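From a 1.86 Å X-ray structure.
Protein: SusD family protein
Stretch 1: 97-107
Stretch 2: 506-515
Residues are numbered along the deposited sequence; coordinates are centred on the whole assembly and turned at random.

Stretch 1 (97-107) MLFNYEANENN
Stretch 2, residues 506-515: KKKYIPIAQG

Two segments more than 400 residues apart in one chain run alongside each other in the same direction, Tyr101 level with Lys507 (CA to CA 6.3 Å) and Glu105 with Ala513 (4.6 Å), burying 475 Å² in total. Residues 97-99 end a helix; Asn100 leaves helical phi/psi, Tyr101 takes a left-handed conformation (61/39), and Glu102 N returns to Met97 O at 2.8 Å. Residues 104-107 form a type I turn, with Asn107 N to Asn104 O at 2.9 Å. Asn104, chi1 p, braces it: its OD1 accepts from Asn106 N (2.8 Å) and Asn107 ND2 (3.1 Å). In the second stretch, a 3-10 segment that includes 506-507 gives way to extended residues 509-513, then a helix starts at Gln514 with Ala513 as N-cap.

Two hydrogen bonds join backbone carbonyls of the first stretch to the second. Lys507 points its CB toward the partner; chi1 and chi2 are m, chi3 and chi4 t, so the chain bends once, then extends to place NZ 2.7 Å from Tyr101 O. A long aliphatic stem suits this buried site: Lys507 CD packs 3.8 Å from Tyr101 CB on its way to the carbonyl. At the other end, Gln514 N donates to Glu105 O (2.9 Å, 155°), so the turn supplies an acceptor to a first-turn amide of the helix. Ala513 CA adds a CA-H...O contact to the same Glu105 O at 3.5 Å.

Apolar packing fills the middle. Leu98 (m, t) brings CD2 to 3.9 Å from Ile510 CG2. Pro511, C-gamma exo, sets CD 3.7 Å from Ala103 CB and CB 3.5 Å from Asn104 C; the alanine points its CB toward the partner and meets the proline ring with its one side-chain carbon. Glu105 (p, m) lays CG 3.8 Å from Gln514 CB, using its aliphatic part, while Glu105 N is buried without a partner.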

# COMPACT_ATOMS: atom_id res chain seq x y z
N MET A 97 -9.46 -8.77 15.09
CA MET A 97 -10.65 -7.93 15.39
C MET A 97 -10.92 -6.93 14.23
O MET A 97 -12.08 -6.72 13.93
CB MET A 97 -10.46 -7.23 16.74
CG MET A 97 -10.58 -8.24 17.89
SD MET A 97 -10.26 -7.55 19.50
CE MET A 97 -11.80 -6.69 19.77
N LEU A 98 -9.90 -6.36 13.61
CA LEU A 98 -10.02 -5.48 12.42
C LEU A 98 -10.64 -6.29 11.29
O LEU A 98 -11.55 -5.78 10.62
CB LEU A 98 -8.62 -4.96 12.05
CG LEU A 98 -8.11 -3.87 12.99
CD1 LEU A 98 -6.60 -3.77 12.97
CD2 LEU A 98 -8.75 -2.53 12.65
N PHE A 99 -10.17 -7.51 11.10
CA PHE A 99 -10.63 -8.42 10.03
C PHE A 99 -12.14 -8.63 10.15
O PHE A 99 -12.83 -8.71 9.11
CB PHE A 99 -9.86 -9.74 10.09
CG PHE A 99 -10.53 -10.89 9.39
CD1 PHE A 99 -11.48 -11.64 10.06
CD2 PHE A 99 -10.25 -11.19 8.07
CE1 PHE A 99 -12.10 -12.70 9.44
CE2 PHE A 99 -10.91 -12.24 7.44
CZ PHE A 99 -11.82 -12.99 8.13
N ASN A 100 -12.64 -8.69 11.38
CA ASN A 100 -14.07 -8.95 11.64
C ASN A 100 -14.86 -7.67 11.95
O ASN A 100 -16.01 -7.82 12.45
CB ASN A 100 -14.20 -9.97 12.76
CG ASN A 100 -15.53 -10.68 12.69
OD1 ASN A 100 -16.11 -10.81 11.60
ND2 ASN A 100 -16.03 -11.05 13.85
N TYR A 101 -14.28 -6.48 11.74
CA TYR A 101 -14.99 -5.17 11.92
C TYR A 101 -15.45 -5.01 13.36
O TYR A 101 -16.53 -4.42 13.60
CB TYR A 101 -16.16 -5.04 10.93
CG TYR A 101 -15.72 -5.44 9.54
CD1 TYR A 101 -14.55 -4.94 8.98
CD2 TYR A 101 -16.39 -6.43 8.85
CE1 TYR A 101 -14.10 -5.35 7.74
CE2 TYR A 101 -15.95 -6.84 7.61
CZ TYR A 101 -14.81 -6.30 7.05
OH TYR A 101 -14.38 -6.81 5.85
N GLU A 102 -14.60 -5.46 14.28
CA GLU A 102 -14.86 -5.46 15.74
C GLU A 102 -13.66 -4.88 16.47
O GLU A 102 -13.53 -5.16 17.67
CB GLU A 102 -15.08 -6.86 16.29
CG GLU A 102 -16.35 -7.48 15.86
CD GLU A 102 -16.59 -8.81 16.56
OE1 GLU A 102 -15.57 -9.40 17.03
OE2 GLU A 102 -17.79 -9.25 16.62
N ALA A 103 -12.84 -4.06 15.81
CA ALA A 103 -11.71 -3.36 16.46
C ALA A 103 -12.28 -2.44 17.54
O ALA A 103 -13.45 -2.09 17.49
CB ALA A 103 -10.89 -2.60 15.45
N ASN A 104 -11.43 -1.99 18.44
CA ASN A 104 -11.81 -1.02 19.48
C ASN A 104 -10.55 -0.25 19.85
O ASN A 104 -9.47 -0.51 19.26
CB ASN A 104 -12.49 -1.69 20.68
CG ASN A 104 -11.64 -2.72 21.39
OD1 ASN A 104 -10.47 -2.53 21.67
ND2 ASN A 104 -12.26 -3.83 21.74
N GLU A 105 -10.68 0.65 20.81
CA GLU A 105 -9.58 1.57 21.20
C GLU A 105 -8.43 0.77 21.81
O GLU A 105 -7.33 1.33 21.87
CB GLU A 105 -10.11 2.65 22.16
CG GLU A 105 -10.53 2.12 23.53
CD GLU A 105 -11.96 1.63 23.66
OE1 GLU A 105 -12.57 1.25 22.62
OE2 GLU A 105 -12.48 1.65 24.81
N ASN A 106 -8.61 -0.50 22.19
CA ASN A 106 -7.46 -1.30 22.71
C ASN A 106 -6.95 -2.27 21.63
O ASN A 106 -6.00 -3.04 21.92
CB ASN A 106 -7.82 -2.01 24.03
CG ASN A 106 -8.32 -1.07 25.11
OD1 ASN A 106 -9.41 -1.22 25.63
ND2 ASN A 106 -7.60 0.00 25.36
N ASN A 107 -7.56 -2.31 20.45
CA ASN A 107 -7.32 -3.38 19.43
C ASN A 107 -7.45 -2.74 18.04
O ASN A 107 -8.50 -2.90 17.39
CB ASN A 107 -8.27 -4.56 19.60
CG ASN A 107 -7.97 -5.37 20.84
OD1 ASN A 107 -7.03 -6.16 20.86
ND2 ASN A 107 -8.74 -5.15 21.89
N LYS A 506 -19.64 2.74 8.71
CA LYS A 506 -19.04 3.15 10.00
C LYS A 506 -17.70 2.42 10.26
O LYS A 506 -16.99 2.85 11.13
CB LYS A 506 -20.01 2.91 11.15
CG LYS A 506 -20.36 1.47 11.45
CD LYS A 506 -21.33 1.42 12.62
CE LYS A 506 -21.81 0.02 12.92
NZ LYS A 506 -22.55 0.04 14.20
N LYS A 507 -17.39 1.37 9.52
CA LYS A 507 -16.12 0.61 9.66
C LYS A 507 -15.02 1.23 8.80
O LYS A 507 -13.91 0.73 8.81
CB LYS A 507 -16.35 -0.86 9.29
CG LYS A 507 -17.48 -1.55 10.06
CD LYS A 507 -17.30 -1.48 11.57
CE LYS A 507 -18.38 -2.23 12.36
NZ LYS A 507 -18.08 -2.16 13.81
N LYS A 508 -15.33 2.28 8.04
CA LYS A 508 -14.38 2.93 7.10
C LYS A 508 -13.21 3.60 7.81
O LYS A 508 -12.15 3.69 7.19
CB LYS A 508 -15.11 4.00 6.29
CG LYS A 508 -14.27 4.59 5.17
CD LYS A 508 -15.11 5.27 4.10
CE LYS A 508 -14.23 5.94 3.07
NZ LYS A 508 -15.03 6.47 1.93
N TYR A 509 -13.39 4.07 9.03
CA TYR A 509 -12.34 4.73 9.84
C TYR A 509 -12.16 3.90 11.11
O TYR A 509 -13.10 3.81 11.89
CB TYR A 509 -12.71 6.19 10.13
CG TYR A 509 -13.10 6.94 8.88
CD1 TYR A 509 -12.18 7.11 7.87
CD2 TYR A 509 -14.37 7.44 8.71
CE1 TYR A 509 -12.50 7.77 6.70
CE2 TYR A 509 -14.71 8.09 7.53
CZ TYR A 509 -13.77 8.28 6.54
OH TYR A 509 -14.10 8.90 5.37
N ILE A 510 -11.00 3.26 11.26
CA ILE A 510 -10.77 2.33 12.40
C ILE A 510 -10.63 3.14 13.69
O ILE A 510 -10.35 4.34 13.68
CB ILE A 510 -9.57 1.41 12.11
CG1 ILE A 510 -8.26 2.20 12.14
CG2 ILE A 510 -9.79 0.69 10.79
CD1 ILE A 510 -7.03 1.37 11.96
N PRO A 511 -10.79 2.50 14.86
CA PRO A 511 -10.60 3.19 16.14
C PRO A 511 -9.21 3.84 16.30
O PRO A 511 -8.20 3.26 15.94
CB PRO A 511 -10.80 2.06 17.17
CG PRO A 511 -11.68 1.07 16.44
CD PRO A 511 -11.16 1.09 15.02
N ILE A 512 -9.19 5.02 16.92
CA ILE A 512 -7.97 5.68 17.45
C ILE A 512 -7.60 4.94 18.75
O ILE A 512 -8.54 4.58 19.52
CB ILE A 512 -8.22 7.18 17.63
CG1 ILE A 512 -8.60 7.84 16.30
CG2 ILE A 512 -7.04 7.86 18.27
CD1 ILE A 512 -9.12 9.26 16.45
N ALA A 513 -6.31 4.72 18.98
CA ALA A 513 -5.81 3.96 20.15
C ALA A 513 -6.10 4.75 21.43
O ALA A 513 -5.95 5.98 21.45
CB ALA A 513 -4.35 3.63 20.00
N GLN A 514 -6.52 4.05 22.48
CA GLN A 514 -6.93 4.68 23.76
C GLN A 514 -5.81 5.61 24.27
O GLN A 514 -6.14 6.69 24.76
CB GLN A 514 -7.31 3.62 24.79
CG GLN A 514 -8.08 4.20 25.97
CD GLN A 514 -8.16 3.22 27.12
OE1 GLN A 514 -7.32 3.21 28.01
NE2 GLN A 514 -9.17 2.36 27.07
N GLY A 515 -4.55 5.23 24.11
CA GLY A 515 -3.36 6.03 24.48
C GLY A 515 -3.38 7.43 23.89
O GLY A 515 -3.00 8.39 24.60